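Local coordinates for protein aminoacyltransferase FemA (Staphylococcus aureus, PDB 1LRZ) that adds the second and third glycines of the pentaglycine bridge in staphylococcal peptidoglycan, taking them from glycyl-tRNA, at residues 174-183 with 380-388. Residues are numbered along the deposited sequence; the frame is centred on the assembly and turned at random.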
loop_
_atom_site.group_PDB
_atom_site.type_symbol
_atom_site.label_atom_id
_atom_site.label_comp_id
_atom_site.label_asym_id
_atom_site.label_seq_id
_atom_site.Cartn_x
_atom_site.Cartn_y
_atom_site.Cartn_z
ATOM N N ASN A 174 -1.201 14.855 13.007
ATOM C CA ASN A 174 -1.242 13.618 13.779
ATOM C C ASN A 174 0.015 12.757 13.649
ATOM O O ASN A 174 0.112 11.721 14.294
ATOM C CB ASN A 174 -2.487 12.789 13.398
ATOM C CG ASN A 174 -3.789 13.500 13.748
ATOM O OD1 ASN A 174 -3.784 14.457 14.522
ATOM N ND2 ASN A 174 -4.914 13.027 13.190
ATOM N N MET A 175 0.960 13.170 12.802
ATOM C CA MET A 175 2.218 12.433 12.637
ATOM C C MET A 175 3.056 12.684 13.885
ATOM O O MET A 175 2.836 13.671 14.582
ATOM C CB MET A 175 3.033 12.958 11.438
ATOM C CG MET A 175 2.509 12.613 10.047
ATOM S SD MET A 175 3.575 13.289 8.736
ATOM C CE MET A 175 2.566 12.942 7.266
ATOM N N ASP A 176 4.017 11.805 14.172
ATOM C CA ASP A 176 4.876 12.055 15.320
ATOM C C ASP A 176 5.954 13.062 14.872
ATOM O O ASP A 176 6.069 13.383 13.676
ATOM C CB ASP A 176 5.471 10.744 15.878
ATOM C CG ASP A 176 6.458 10.054 14.928
ATOM O OD1 ASP A 176 6.934 8.962 15.292
ATOM O OD2 ASP A 176 6.775 10.580 13.850
ATOM N N GLY A 177 6.721 13.585 15.821
ATOM C CA GLY A 177 7.727 14.582 15.491
ATOM C C GLY A 177 8.633 14.283 14.311
ATOM O O GLY A 177 8.832 15.130 13.437
ATOM N N LEU A 178 9.190 13.078 14.284
ATOM C CA LEU A 178 10.094 12.686 13.214
ATOM C C LEU A 178 9.408 12.656 11.832
ATOM O O LEU A 178 9.957 13.175 10.857
ATOM C CB LEU A 178 10.714 11.324 13.554
ATOM C CG LEU A 178 11.910 10.846 12.725
ATOM C CD1 LEU A 178 13.011 11.914 12.705
ATOM C CD2 LEU A 178 12.428 9.533 13.315
ATOM N N ARG A 179 8.212 12.072 11.732
ATOM C CA ARG A 179 7.536 12.037 10.430
ATOM C C ARG A 179 7.099 13.423 9.960
ATOM O O ARG A 179 7.214 13.756 8.786
ATOM C CB ARG A 179 6.319 11.098 10.463
ATOM C CG ARG A 179 6.702 9.631 10.344
ATOM C CD ARG A 179 7.414 9.200 11.610
ATOM N NE ARG A 179 8.491 8.288 11.316
ATOM C CZ ARG A 179 9.151 7.590 12.224
ATOM N NH1 ARG A 179 10.116 6.789 11.822
ATOM N NH2 ARG A 179 8.843 7.682 13.517
ATOM N N LYS A 180 6.587 14.229 10.878
ATOM C CA LYS A 180 6.166 15.587 10.543
ATOM C C LYS A 180 7.369 16.386 10.024
ATOM O O LYS A 180 7.290 17.043 8.987
ATOM C CB LYS A 180 5.606 16.267 11.795
ATOM C CG LYS A 180 5.037 17.663 11.594
ATOM C CD LYS A 180 4.221 18.030 12.835
ATOM C CE LYS A 180 3.289 19.219 12.638
ATOM N NZ LYS A 180 2.474 19.470 13.887
ATOM N N ARG A 181 8.483 16.324 10.747
ATOM C CA ARG A 181 9.673 17.062 10.352
ATOM C C ARG A 181 10.169 16.662 8.965
ATOM O O ARG A 181 10.446 17.522 8.127
ATOM C CB ARG A 181 10.803 16.864 11.376
ATOM C CG ARG A 181 12.124 17.499 10.938
ATOM C CD ARG A 181 13.183 17.508 12.057
ATOM N NE ARG A 181 14.474 17.992 11.566
ATOM C CZ ARG A 181 15.588 18.033 12.294
ATOM N NH1 ARG A 181 16.718 18.483 11.759
ATOM N NH2 ARG A 181 15.570 17.632 13.560
ATOM N N ASN A 182 10.280 15.361 8.727
ATOM C CA ASN A 182 10.751 14.866 7.438
ATOM C C ASN A 182 9.772 15.172 6.304
ATOM O O ASN A 182 10.186 15.456 5.174
ATOM C CB ASN A 182 11.029 13.358 7.533
ATOM C CG ASN A 182 12.352 13.062 8.249
ATOM O OD1 ASN A 182 12.457 12.141 9.055
ATOM N ND2 ASN A 182 13.357 13.848 7.946
ATOM N N THR A 183 8.475 15.128 6.603
ATOM C CA THR A 183 7.473 15.427 5.586
ATOM C C THR A 183 7.566 16.911 5.213
ATOM O O THR A 183 7.549 17.262 4.030
ATOM C CB THR A 183 6.047 15.064 6.095
ATOM O OG1 THR A 183 5.960 13.643 6.262
ATOM C CG2 THR A 183 4.975 15.511 5.095
ATOM N N VAL A 380 7.925 -0.933 10.952
ATOM C CA VAL A 380 6.754 -0.753 11.802
ATOM C C VAL A 380 6.787 0.588 12.533
ATOM O O VAL A 380 5.751 1.244 12.677
ATOM C CB VAL A 380 6.615 -1.927 12.818
ATOM C CG1 VAL A 380 5.479 -1.644 13.818
ATOM C CG2 VAL A 380 6.307 -3.231 12.055
ATOM N N LYS A 381 7.969 1.003 12.982
ATOM C CA LYS A 381 8.113 2.292 13.671
ATOM C C LYS A 381 7.795 3.428 12.690
ATOM O O LYS A 381 7.202 4.450 13.050
ATOM C CB LYS A 381 9.550 2.456 14.203
ATOM C CG LYS A 381 9.904 1.536 15.358
ATOM C CD LYS A 381 11.350 1.739 15.817
ATOM C CE LYS A 381 11.679 0.848 17.021
ATOM N NZ LYS A 381 13.085 1.053 17.517
ATOM N N PHE A 382 8.200 3.238 11.443
ATOM C CA PHE A 382 7.956 4.237 10.411
ATOM C C PHE A 382 6.445 4.383 10.187
ATOM O O PHE A 382 5.909 5.494 10.207
ATOM C CB PHE A 382 8.695 3.815 9.139
ATOM C CG PHE A 382 8.411 4.668 7.930
ATOM C CD1 PHE A 382 7.429 4.292 7.012
ATOM C CD2 PHE A 382 9.176 5.802 7.665
ATOM C CE1 PHE A 382 7.215 5.034 5.837
ATOM C CE2 PHE A 382 8.971 6.554 6.496
ATOM C CZ PHE A 382 7.993 6.168 5.583
ATOM N N LYS A 383 5.756 3.262 10.016
ATOM C CA LYS A 383 4.313 3.280 9.798
ATOM C C LYS A 383 3.595 3.860 11.020
ATOM O O LYS A 383 2.659 4.662 10.893
ATOM C CB LYS A 383 3.840 1.859 9.475
ATOM C CG LYS A 383 4.454 1.361 8.158
ATOM C CD LYS A 383 4.057 -0.055 7.774
ATOM C CE LYS A 383 4.733 -0.411 6.439
ATOM N NZ LYS A 383 4.360 -1.742 5.888
ATOM N N LYS A 384 4.066 3.479 12.204
ATOM C CA LYS A 384 3.508 3.965 13.462
ATOM C C LYS A 384 3.528 5.494 13.515
ATOM O O LYS A 384 2.567 6.129 13.973
ATOM C CB LYS A 384 4.323 3.396 14.633
ATOM C CG LYS A 384 3.837 3.816 16.007
ATOM C CD LYS A 384 4.761 3.273 17.075
ATOM C CE LYS A 384 4.397 3.816 18.449
ATOM N NZ LYS A 384 5.282 3.223 19.493
ATOM N N GLY A 385 4.622 6.072 13.024
ATOM C CA GLY A 385 4.789 7.514 13.028
ATOM C C GLY A 385 3.759 8.306 12.236
ATOM O O GLY A 385 3.629 9.517 12.447
ATOM N N TYR A 386 3.030 7.640 11.334
ATOM C CA TYR A 386 2.004 8.296 10.522
ATOM C C TYR A 386 0.630 8.271 11.195
ATOM O O TYR A 386 -0.359 8.739 10.625
ATOM C CB TYR A 386 1.905 7.619 9.144
ATOM C CG TYR A 386 2.969 8.060 8.165
ATOM C CD1 TYR A 386 2.796 9.197 7.375
ATOM C CD2 TYR A 386 4.165 7.353 8.047
ATOM C CE1 TYR A 386 3.797 9.615 6.481
ATOM C CE2 TYR A 386 5.170 7.763 7.167
ATOM C CZ TYR A 386 4.984 8.889 6.386
ATOM O OH TYR A 386 5.986 9.279 5.505
ATOM N N ASN A 387 0.583 7.720 12.402
ATOM C CA ASN A 387 -0.648 7.598 13.179
ATOM C C ASN A 387 -1.558 6.513 12.622
ATOM O O ASN A 387 -2.766 6.586 12.777
ATOM C CB ASN A 387 -1.444 8.919 13.227
ATOM C CG ASN A 387 -2.460 8.938 14.366
ATOM O OD1 ASN A 387 -3.562 9.467 14.234
ATOM N ND2 ASN A 387 -2.083 8.362 15.493
ATOM N N ALA A 388 -0.983 5.518 11.964
ATOM C CA ALA A 388 -1.772 4.426 11.423
ATOM C C ALA A 388 -2.145 3.511 12.582
ATOM O O ALA A 388 -1.622 3.669 13.687
ATOM C CB ALA A 388 -0.955 3.654 10.406
HETATM O O HOH W 1 -4.269 10.741 11.552
HETATM O O HOH W 2 5.452 11.613 4.309
#
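Asp176 and Gly385 join two helix ends through backbone polar contacts: Asp176 N donates to Gly385 O at 2.9 Å, in the carbonyl plane, while Met175 CA sends a CA-H...O contact to the same oxygen. A second polar group, made inside 174-183, holds Arg179 where it packs on 380-388. Its NH2 reaches Asp176 OD1 at 2.9 Å, in the guanidinium plane and on the syn lone pair, a salt bridge that helps set how the guanidinium is turned. Bends at chi2 (69°) and chi3 fold the arginine back toward this carboxylate, laying one guanidinium face over Lys381 O and Phe382 CA. Arg179 CD meanwhile rests 3.4 Å from Gly385 CA, close packing on a residue without a side chain.

Apolar contacts gather on Tyr386. Arg179 CG sits over one ring face, a CH-pi contact 4.3 Å from the centroid, and Met175, extended beyond CG, brings CE to 3.6 Å from Tyr386 CE1, its sulfur making an oblique Met-aromatic contact. Water completes the interface: one molecule accepts from Asn174 ND2 and donates to Asn387 OD1, and another links Thr183 OG1 with Tyr386 OH. Tyr386 also meets Phe363 and helix 341-355.

The arrangement pairs an N-capped helix start, with Asp176 as N-cap, and a Schellman motif, with Asn387 at positive phi, after helix 377-384 and before strand 389-393, joining two helices of this FemABX-family transferase.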